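Probable sugar ABC transporter, sugar-binding protein (Streptococcus pneumoniae, PDB 2W7Y) binds the blood group A-trisaccharide as the solute-binding protein of a probable sugar ABC transporter. Local coordinates at residues Gln187-Ile192 with Ser274-Asn279. Numbering follows the deposited sequence.
Sequences QAMASI and SAVFFN. With A2G (2-acetamido-2-deoxy-alpha-D-galactopyranose), chain C.
The Ala275 methyl packs against Ile192 and the selenomethionine Met189 of helix 182-193. Two branches of Ile192 meet it: CG2 lies 3.6 Å and CD1 3.8 Å from Ala275 CB. A chi1 of -74° points CG2 at this methyl, at the corner just before strand 276-277, and the extended chi2 of 157° carries CD1 alongside it. Met189 reaches across with a curled chain, which brings SE to 3.6 Å from Val276 CG1 and lets CE touch both Val276 CG1 and Ala275 CB. The four side chains are buried and meet through apolar contacts alone; Ile167 closes in on both Ile192 and Ala275, and Phe201 on both Met189 and Val276.

The far side of the helix, with Gln187, Ala190 and Ser191, is at least partly open to solvent. There Ser191 OG gives a 2.9 Å hydrogen bond to Gln187 O, which also accepts a bond from Ser191 N on the opposite face of the carbonyl plane.

Beyond the apolar cluster, 274-279 leads to the sugar: Asn279 ND2 donates a nearly straight bond (163°) of 2.9 Å to O6 of the bound A2G, a sugar also held by Glu205, Arg209 and Trp282. Helix 182-193 thus packs on the corner at Ala275 and the start of strand 276-277 in a mixed sheet, an alpha/beta arrangement characteristic of solute-binding protein lobes, with the strand's continuation entering the glycan pocket.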
ATOM      1  N   GLN A 187      -9.194   3.817 -23.442  1.00 22.77           N
ATOM      2  CA  GLN A 187      -8.909   4.434 -24.744  1.00 22.83           C
ATOM      3  C   GLN A 187      -7.504   5.037 -24.787  1.00 22.77           C
ATOM      4  O   GLN A 187      -6.841   5.007 -25.823  1.00 22.69           O
ATOM      5  CB  GLN A 187      -9.975   5.476 -25.108  1.00 22.73           C
ATOM      6  CG  GLN A 187     -11.328   4.855 -25.458  1.00 22.93           C
ATOM      7  CD  GLN A 187     -12.502   5.820 -25.380  1.00 23.34           C
ATOM      8  OE1 GLN A 187     -13.636   5.407 -25.121  1.00 23.36           O
ATOM      9  NE2 GLN A 187     -12.244   7.101 -25.615  1.00 23.46           N
ATOM     10  N   ALA A 188      -7.056   5.568 -23.649  1.00 22.90           N
ATOM     11  CA  ALA A 188      -5.693   6.076 -23.500  1.00 23.00           C
ATOM     12  C   ALA A 188      -4.687   4.931 -23.575  1.00 23.04           C
ATOM     13  O   ALA A 188      -3.642   5.047 -24.218  1.00 22.83           O
ATOM     14  CB  ALA A 188      -5.548   6.833 -22.187  1.00 23.02           C
HETATM   15  N   MSE A 189      -5.027   3.826 -22.917  1.00 23.21           N
HETATM   16  CA  MSE A 189      -4.215   2.613 -22.929  1.00 23.48           C
HETATM   17  C   MSE A 189      -4.114   1.982 -24.314  1.00 23.29           C
HETATM   18  O   MSE A 189      -3.039   1.541 -24.716  1.00 23.30           O
HETATM   19  CB  MSE A 189      -4.761   1.603 -21.919  1.00 23.68           C
HETATM   20  CG  MSE A 189      -3.838   1.290 -20.747  1.00 24.60           C
HETATM   21 SE   MSE A 189      -2.987   2.796 -19.831  1.00 27.19          SE
HETATM   22  CE  MSE A 189      -1.352   2.990 -20.854  1.00 25.75           C
ATOM     23  N   ALA A 190      -5.234   1.947 -25.033  1.00 23.26           N
ATOM     24  CA  ALA A 190      -5.272   1.453 -26.411  1.00 23.22           C
ATOM     25  C   ALA A 190      -4.374   2.281 -27.344  1.00 23.15           C
ATOM     26  O   ALA A 190      -3.627   1.720 -28.146  1.00 23.23           O
ATOM     27  CB  ALA A 190      -6.706   1.417 -26.925  1.00 23.09           C
ATOM     28  N   SER A 191      -4.440   3.606 -27.216  1.00 23.24           N
ATOM     29  CA  SER A 191      -3.598   4.533 -27.985  1.00 23.36           C
ATOM     30  C   SER A 191      -2.104   4.294 -27.790  1.00 23.31           C
ATOM     31  O   SER A 191      -1.330   4.366 -28.745  1.00 23.45           O
ATOM     32  CB  SER A 191      -3.916   5.981 -27.609  1.00 23.29           C
ATOM     33  OG  SER A 191      -5.277   6.282 -27.843  1.00 23.81           O
ATOM     34  N   ILE A 192      -1.715   4.021 -26.546  1.00 23.27           N
ATOM     35  CA  ILE A 192      -0.314   3.829 -26.171  1.00 23.26           C
ATOM     36  C   ILE A 192       0.228   2.505 -26.709  1.00 23.37           C
ATOM     37  O   ILE A 192       1.398   2.416 -27.092  1.00 23.40           O
ATOM     38  CB  ILE A 192      -0.133   3.941 -24.630  1.00 23.35           C
ATOM     39  CG1 ILE A 192      -0.252   5.409 -24.204  1.00 22.94           C
ATOM     40  CG2 ILE A 192       1.218   3.374 -24.188  1.00 23.51           C
ATOM     41  CD1 ILE A 192      -0.629   5.617 -22.777  1.00 22.43           C
ATOM     42  N   SER A 274       7.385   1.361 -19.967  1.00 22.91           N
ATOM     43  CA  SER A 274       5.939   1.330 -19.736  1.00 22.83           C
ATOM     44  C   SER A 274       5.374   2.742 -19.575  1.00 22.90           C
ATOM     45  O   SER A 274       6.118   3.686 -19.296  1.00 22.83           O
ATOM     46  CB  SER A 274       5.584   0.444 -18.532  1.00 22.94           C
ATOM     47  OG  SER A 274       6.266   0.848 -17.356  1.00 22.54           O
ATOM     48  N   ALA A 275       4.063   2.880 -19.770  1.00 22.85           N
ATOM     49  CA  ALA A 275       3.409   4.191 -19.776  1.00 22.96           C
ATOM     50  C   ALA A 275       2.870   4.594 -18.407  1.00 22.94           C
ATOM     51  O   ALA A 275       2.947   5.757 -18.028  1.00 22.89           O
ATOM     52  CB  ALA A 275       2.297   4.230 -20.816  1.00 22.90           C
ATOM     53  N   VAL A 276       2.322   3.626 -17.681  1.00 22.94           N
ATOM     54  CA  VAL A 276       1.757   3.878 -16.359  1.00 23.16           C
ATOM     55  C   VAL A 276       2.231   2.851 -15.316  1.00 22.97           C
ATOM     56  O   VAL A 276       2.531   1.701 -15.642  1.00 22.84           O
ATOM     57  CB  VAL A 276       0.196   4.037 -16.411  1.00 23.20           C
ATOM     58  CG1 VAL A 276      -0.422   2.983 -17.274  1.00 23.62           C
ATOM     59  CG2 VAL A 276      -0.427   4.035 -15.010  1.00 23.34           C
ATOM     60  N   PHE A 277       2.314   3.305 -14.067  1.00 22.87           N
ATOM     61  CA  PHE A 277       2.838   2.514 -12.961  1.00 22.76           C
ATOM     62  C   PHE A 277       1.956   2.727 -11.745  1.00 22.75           C
ATOM     63  O   PHE A 277       1.920   3.817 -11.181  1.00 22.80           O
ATOM     64  CB  PHE A 277       4.285   2.937 -12.670  1.00 22.80           C
ATOM     65  CG  PHE A 277       4.964   2.144 -11.585  1.00 22.38           C
ATOM     66  CD1 PHE A 277       4.897   0.753 -11.560  1.00 22.53           C
ATOM     67  CD2 PHE A 277       5.710   2.794 -10.610  1.00 22.24           C
ATOM     68  CE1 PHE A 277       5.541   0.028 -10.562  1.00 22.57           C
ATOM     69  CE2 PHE A 277       6.361   2.079  -9.611  1.00 22.29           C
ATOM     70  CZ  PHE A 277       6.275   0.691  -9.585  1.00 22.57           C
ATOM     71  N   PHE A 278       1.233   1.683 -11.357  1.00 22.86           N
ATOM     72  CA  PHE A 278       0.341   1.758 -10.208  1.00 22.98           C
ATOM     73  C   PHE A 278       1.102   1.481  -8.911  1.00 23.01           C
ATOM     74  O   PHE A 278       1.230   0.330  -8.482  1.00 22.97           O
ATOM     75  CB  PHE A 278      -0.853   0.799 -10.371  1.00 23.01           C
ATOM     76  CG  PHE A 278      -1.554   0.916 -11.702  1.00 22.95           C
ATOM     77  CD1 PHE A 278      -2.290   2.052 -12.020  1.00 22.88           C
ATOM     78  CD2 PHE A 278      -1.476  -0.110 -12.635  1.00 22.78           C
ATOM     79  CE1 PHE A 278      -2.935   2.171 -13.251  1.00 23.18           C
ATOM     80  CE2 PHE A 278      -2.119  -0.004 -13.865  1.00 23.25           C
ATOM     81  CZ  PHE A 278      -2.846   1.142 -14.179  1.00 23.23           C
ATOM     82  N   ASN A 279       1.631   2.548  -8.314  1.00 22.94           N
ATOM     83  CA  ASN A 279       2.300   2.468  -7.016  1.00 22.80           C
ATOM     84  C   ASN A 279       2.069   3.745  -6.204  1.00 22.71           C
ATOM     85  O   ASN A 279       1.643   4.763  -6.750  1.00 22.29           O
ATOM     86  CB  ASN A 279       3.796   2.176  -7.178  1.00 22.93           C
ATOM     87  CG  ASN A 279       4.407   1.524  -5.943  1.00 23.02           C
ATOM     88  OD1 ASN A 279       3.691   1.107  -5.029  1.00 22.96           O
ATOM     89  ND2 ASN A 279       5.735   1.439  -5.909  1.00 22.40           N
TER
HETATM   90  O5  A2G C   3       4.511  -1.110  -2.095  1.00 15.14           O
HETATM   91  C1  A2G C   3       3.887  -1.579  -0.869  1.00 14.61           C
HETATM   92  C2  A2G C   3       3.255  -2.931  -1.158  1.00 14.31           C
HETATM   93  N2  A2G C   3       2.635  -3.495   0.042  1.00 13.82           N
HETATM   94  C3  A2G C   3       4.336  -3.913  -1.630  1.00 14.75           C
HETATM   95  O3  A2G C   3       3.776  -5.214  -1.814  1.00 15.05           O
HETATM   96  C4  A2G C   3       5.004  -3.400  -2.907  1.00 15.13           C
HETATM   97  O4  A2G C   3       4.054  -3.354  -3.979  1.00 15.66           O
HETATM   98  C5  A2G C   3       5.560  -1.995  -2.640  1.00 15.36           C
HETATM   99  C6  A2G C   3       6.171  -1.377  -3.895  1.00 14.71           C
HETATM  100  O6  A2G C   3       6.553  -0.032  -3.598  1.00 15.36           O
HETATM  101  C7  A2G C   3       1.371  -3.901   0.057  1.00 13.20           C
HETATM  102  O7  A2G C   3       0.597  -3.822  -0.897  1.00 12.15           O
HETATM  103  C8  A2G C   3       0.918  -4.482   1.393  1.00 13.02           C